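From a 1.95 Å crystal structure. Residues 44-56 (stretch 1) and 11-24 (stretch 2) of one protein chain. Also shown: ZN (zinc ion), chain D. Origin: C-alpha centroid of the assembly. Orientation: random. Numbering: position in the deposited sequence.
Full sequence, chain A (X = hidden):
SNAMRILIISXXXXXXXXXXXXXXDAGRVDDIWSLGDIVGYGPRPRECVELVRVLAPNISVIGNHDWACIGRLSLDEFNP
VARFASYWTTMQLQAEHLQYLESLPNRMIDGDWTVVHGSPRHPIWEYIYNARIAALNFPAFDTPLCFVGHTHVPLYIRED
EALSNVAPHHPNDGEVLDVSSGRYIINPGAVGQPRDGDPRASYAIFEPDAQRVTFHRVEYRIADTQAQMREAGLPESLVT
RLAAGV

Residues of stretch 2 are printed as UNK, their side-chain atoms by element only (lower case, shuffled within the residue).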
# COMPACT_ATOMS: atom_id res chain seq x y z
N ARG A 44 -14.68 -4.59 -0.78
CA ARG A 44 -14.50 -5.33 -2.04
C ARG A 44 -13.20 -6.11 -2.08
O ARG A 44 -12.39 -5.91 -3.00
CB ARG A 44 -14.63 -4.39 -3.27
CG ARG A 44 -16.05 -3.78 -3.52
CD ARG A 44 -17.09 -4.84 -3.91
NE ARG A 44 -18.45 -4.29 -4.12
CZ ARG A 44 -19.41 -4.25 -3.20
NH1 ARG A 44 -19.17 -4.70 -1.96
NH2 ARG A 44 -20.61 -3.74 -3.50
N PRO A 45 -12.97 -7.00 -1.10
CA PRO A 45 -11.68 -7.73 -1.12
C PRO A 45 -11.47 -8.63 -2.34
O PRO A 45 -10.35 -8.66 -2.87
CB PRO A 45 -11.68 -8.52 0.19
CG PRO A 45 -13.17 -8.60 0.58
CD PRO A 45 -13.76 -7.32 0.10
N ARG A 46 -12.51 -9.34 -2.80
CA ARG A 46 -12.31 -10.24 -3.95
C ARG A 46 -11.90 -9.46 -5.18
O ARG A 46 -10.94 -9.82 -5.87
CB ARG A 46 -13.57 -11.04 -4.25
CG ARG A 46 -13.87 -12.10 -3.21
CD ARG A 46 -14.98 -13.06 -3.70
NE ARG A 46 -16.23 -12.33 -3.88
CZ ARG A 46 -17.15 -12.14 -2.92
NH1 ARG A 46 -16.98 -12.67 -1.71
NH2 ARG A 46 -18.25 -11.44 -3.18
N GLU A 47 -12.64 -8.39 -5.45
CA GLU A 47 -12.43 -7.61 -6.67
C GLU A 47 -11.03 -6.96 -6.66
O GLU A 47 -10.36 -6.87 -7.71
CB GLU A 47 -13.56 -6.55 -6.79
CG GLU A 47 -14.96 -7.11 -7.04
CD GLU A 47 -15.71 -7.52 -5.76
OE1 GLU A 47 -15.16 -7.47 -4.62
OE2 GLU A 47 -16.87 -7.94 -5.88
N CYS A 48 -10.57 -6.52 -5.48
CA CYS A 48 -9.26 -5.90 -5.40
C CYS A 48 -8.15 -6.93 -5.60
O CYS A 48 -7.18 -6.65 -6.29
CB CYS A 48 -9.07 -5.07 -4.12
SG CYS A 48 -10.10 -3.58 -4.07
N VAL A 49 -8.31 -8.14 -5.04
CA VAL A 49 -7.32 -9.20 -5.27
C VAL A 49 -7.28 -9.57 -6.75
O VAL A 49 -6.20 -9.76 -7.33
CB VAL A 49 -7.62 -10.49 -4.42
CG1 VAL A 49 -6.77 -11.68 -4.90
CG2 VAL A 49 -7.38 -10.22 -2.96
N GLU A 50 -8.44 -9.71 -7.37
CA GLU A 50 -8.50 -10.10 -8.78
C GLU A 50 -7.77 -9.09 -9.66
O GLU A 50 -6.98 -9.48 -10.54
CB GLU A 50 -9.96 -10.32 -9.24
CG GLU A 50 -10.58 -11.54 -8.55
CD GLU A 50 -12.10 -11.60 -8.65
OE1 GLU A 50 -12.67 -10.89 -9.49
OE2 GLU A 50 -12.72 -12.38 -7.89
N LEU A 51 -7.99 -7.81 -9.39
CA LEU A 51 -7.32 -6.73 -10.13
C LEU A 51 -5.81 -6.68 -9.94
O LEU A 51 -5.05 -6.63 -10.93
CB LEU A 51 -7.87 -5.37 -9.69
CG LEU A 51 -9.15 -4.95 -10.37
CD1 LEU A 51 -9.59 -3.65 -9.78
CD2 LEU A 51 -8.88 -4.77 -11.83
N VAL A 52 -5.38 -6.65 -8.68
CA VAL A 52 -3.94 -6.62 -8.37
C VAL A 52 -3.20 -7.83 -8.97
O VAL A 52 -2.08 -7.69 -9.51
CB VAL A 52 -3.68 -6.48 -6.83
CG1 VAL A 52 -2.17 -6.75 -6.51
CG2 VAL A 52 -4.08 -5.08 -6.36
N ARG A 53 -3.81 -9.01 -8.89
CA ARG A 53 -3.22 -10.23 -9.47
C ARG A 53 -2.83 -10.05 -10.94
O ARG A 53 -1.68 -10.37 -11.35
CB ARG A 53 -4.17 -11.42 -9.34
CG ARG A 53 -3.66 -12.69 -10.00
CD ARG A 53 -4.56 -13.88 -9.67
NE ARG A 53 -3.88 -15.12 -9.99
CZ ARG A 53 -4.20 -16.31 -9.50
NH1 ARG A 53 -5.22 -16.44 -8.63
NH2 ARG A 53 -3.48 -17.35 -9.87
N VAL A 54 -3.78 -9.54 -11.73
CA VAL A 54 -3.59 -9.38 -13.18
C VAL A 54 -2.62 -8.21 -13.46
O VAL A 54 -1.73 -8.31 -14.32
CB VAL A 54 -4.98 -9.12 -13.91
CG1 VAL A 54 -4.76 -8.66 -15.36
CG2 VAL A 54 -5.82 -10.37 -13.90
N LEU A 55 -2.77 -7.12 -12.71
CA LEU A 55 -2.06 -5.87 -12.99
C LEU A 55 -0.63 -5.75 -12.46
O LEU A 55 0.15 -4.92 -12.94
CB LEU A 55 -2.87 -4.68 -12.48
CG LEU A 55 -4.20 -4.43 -13.18
CD1 LEU A 55 -4.89 -3.25 -12.51
CD2 LEU A 55 -3.99 -4.15 -14.67
N ALA A 56 -0.29 -6.57 -11.46
CA ALA A 56 1.03 -6.48 -10.83
C ALA A 56 1.78 -7.81 -10.97
O ALA A 56 2.04 -8.47 -9.97
CB ALA A 56 0.88 -6.06 -9.36
N UNK A 11 -1.72 -0.63 0.20
CA UNK A 11 -2.80 -0.49 1.17
C UNK A 11 -4.13 -0.13 0.50
O UNK A 11 -4.85 0.78 0.90
c UNK A 11 -1.13 0.03 3.04
o UNK A 11 -0.02 0.57 2.76
o UNK A 11 -1.23 -0.88 3.90
c UNK A 11 -2.38 0.50 2.30
N UNK A 12 -4.43 -0.89 -0.55
CA UNK A 12 -5.71 -0.81 -1.23
C UNK A 12 -6.85 -1.14 -0.25
O UNK A 12 -7.89 -0.47 -0.23
c UNK A 12 -5.71 -1.73 -2.47
c UNK A 12 -7.13 -1.81 -3.08
c UNK A 12 -4.67 -1.21 -3.51
N UNK A 13 -6.64 -2.15 0.58
CA UNK A 13 -7.61 -2.44 1.63
C UNK A 13 -9.02 -2.55 1.08
O UNK A 13 -9.95 -1.93 1.60
n UNK A 13 -4.54 -1.71 4.95
c UNK A 13 -7.51 -1.42 2.79
c UNK A 13 -6.37 -1.70 3.73
c UNK A 13 -5.30 -0.95 4.09
c UNK A 13 -5.14 -2.88 5.12
n UNK A 13 -6.23 -2.90 4.38
N UNK A 14 -9.16 -3.33 0.01
CA UNK A 14 -10.47 -3.72 -0.48
C UNK A 14 -11.34 -2.52 -0.87
O UNK A 14 -12.56 -2.61 -0.93
c UNK A 14 -11.16 -4.62 0.61
N UNK A 15 -10.69 -1.39 -1.16
CA UNK A 15 -11.40 -0.18 -1.57
C UNK A 15 -11.34 -0.09 -3.12
O UNK A 15 -10.45 0.55 -3.69
n UNK A 15 -11.49 3.23 -0.08
c UNK A 15 -10.80 1.05 -0.87
o UNK A 15 -12.48 2.46 -1.94
c UNK A 15 -11.66 2.32 -1.01
N UNK A 16 -12.28 -0.77 -3.76
CA UNK A 16 -12.33 -0.90 -5.22
C UNK A 16 -12.56 0.45 -5.88
O UNK A 16 -11.93 0.76 -6.89
c UNK A 16 -13.67 -2.12 -7.16
c UNK A 16 -12.42 -2.63 -7.84
c UNK A 16 -13.45 -1.89 -5.65
c UNK A 16 -14.83 -3.06 -7.40
N UNK A 17 -13.42 1.27 -5.28
CA UNK A 17 -13.72 2.58 -5.86
C UNK A 17 -12.41 3.41 -5.88
O UNK A 17 -12.10 4.04 -6.88
c UNK A 17 -16.12 2.41 -5.13
c UNK A 17 -15.11 4.68 -5.64
c UNK A 17 -14.83 3.28 -5.09
N UNK A 18 -11.66 3.41 -4.77
CA UNK A 18 -10.43 4.18 -4.70
C UNK A 18 -9.39 3.59 -5.67
O UNK A 18 -8.69 4.33 -6.34
c UNK A 18 -9.87 4.21 -3.26
N UNK A 19 -9.31 2.26 -5.75
CA UNK A 19 -8.39 1.63 -6.71
C UNK A 19 -8.72 1.99 -8.18
O UNK A 19 -7.83 2.34 -8.96
c UNK A 19 -7.36 -0.67 -7.40
c UNK A 19 -7.40 -2.18 -7.07
c UNK A 19 -5.91 -0.13 -7.26
c UNK A 19 -8.35 0.10 -6.51
N UNK A 20 -9.99 1.95 -8.56
CA UNK A 20 -10.38 2.34 -9.93
C UNK A 20 -10.09 3.82 -10.21
O UNK A 20 -9.71 4.17 -11.31
o UNK A 20 -13.98 -0.58 -11.26
c UNK A 20 -11.86 2.03 -10.20
o UNK A 20 -14.46 0.82 -9.63
c UNK A 20 -13.64 0.23 -10.37
c UNK A 20 -12.16 0.52 -10.20
N UNK A 21 -10.25 4.66 -9.19
CA UNK A 21 -9.97 6.09 -9.32
C UNK A 21 -8.47 6.26 -9.56
O UNK A 21 -8.06 7.05 -10.44
c UNK A 21 -10.42 6.86 -8.07
N UNK A 22 -7.66 5.51 -8.81
CA UNK A 22 -6.21 5.59 -9.00
C UNK A 22 -5.77 5.12 -10.40
O UNK A 22 -4.97 5.80 -11.08
c UNK A 22 -5.44 4.82 -7.88
c UNK A 22 -5.46 5.60 -6.59
c UNK A 22 -4.00 4.55 -8.30
N UNK A 23 -6.29 3.96 -10.82
CA UNK A 23 -5.95 3.40 -12.14
C UNK A 23 -6.28 4.37 -13.28
O UNK A 23 -5.47 4.52 -14.19
c UNK A 23 -6.62 2.04 -12.33
c UNK A 23 -6.05 0.96 -11.41
c UNK A 23 -6.82 -0.35 -11.47
c UNK A 23 -4.58 0.70 -11.66
N UNK A 24 -7.44 5.03 -13.22
CA UNK A 24 -7.78 6.02 -14.26
C UNK A 24 -6.88 7.24 -14.11
O UNK A 24 -6.44 7.78 -15.11
c UNK A 24 -9.26 6.48 -14.28
o UNK A 24 -10.15 5.60 -13.60
ZN ZN D . -2.45 -1.36 5.62
O HOH W 1 -3.03 -1.60 7.99

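Position 11 has two side-chain carbons, the second carrying two oxygens. That is a short carboxylate, Asp 11. It is out of reach of stretch 1; its OD1 lies 2.2 Å from ZN.

Position 12 has three carbons, one carrying the other two. It points toward stretch 1 and touches Cys 48. The branch at the first carbon makes it Val 12. Its CG1 lies 3.6 Å from Cys 48 SG.

Position 13 has one carbon, then a five-membered ring of three carbons and two nitrogens. This is His 13. It points away from stretch 1, and its NE2 binds ZN at 2.2 Å.

Position 14 has a single carbon, which touches Pro 45. It is Ala 14. Its CB is 3.4 Å from Pro 45 N and 3.8 Å from Pro 45 CD. Its carbonyl O accepts a hydrogen bond from Arg 44 N at 2.9 Å.

Position 15 has two carbons, the second carrying one oxygen and one nitrogen. This is an amide, Asn 15. Its CA-to-CB bond points away from stretch 1, and the side chain caps the helix: its OD1 accepts from the backbone N of position 18 at 3.1 Å.

Position 16 has four carbons forked at the second, and they touch Arg 44, Glu 47 and Leu 51. It is Leu 16. Its CB is 3.6 Å from Arg 44 CB, its CD2 is 3.8 Å from Glu 47 CB, and its CD1 is 3.6 Å from Leu 51 CD1.

Position 17 has three carbons branched at the first: Val 17, with no contact. Position 18 has one carbon: Ala 18, out of reach.

Position 19 again has four carbons forked at the second, touching Cys 48 and Leu 51. It is Leu 19. Its CD2 is 3.8 Å from Leu 51 CD1.

Position 20 has three carbons, the third carrying two oxygens: Glu 20. Position 21 has one carbon: Ala 21. Position 22 has three carbons branched at the first: Val 22. Neither of these two reaches stretch 1.

Position 23 has four carbons forked at the second, touching Leu 55. It is Leu 23, and its CD1 meets Leu 55 CD1 at 3.6 Å.

Position 24 has one carbon and one oxygen: Ser 24.

The contact is mainly apolar. The helices run at 30°, with axes 10.1 Å apart at closest approach. Leu 16, Leu 19 and Leu 23 recur every three or four residues, so they share one helix face. Cys 48, Leu 51 and Leu 55 answer them. Near the helix starts, the single hydrogen bond across the stretches joins the backbones.

Stretch 2, residues 11-24: DVHANLVALEAVLS
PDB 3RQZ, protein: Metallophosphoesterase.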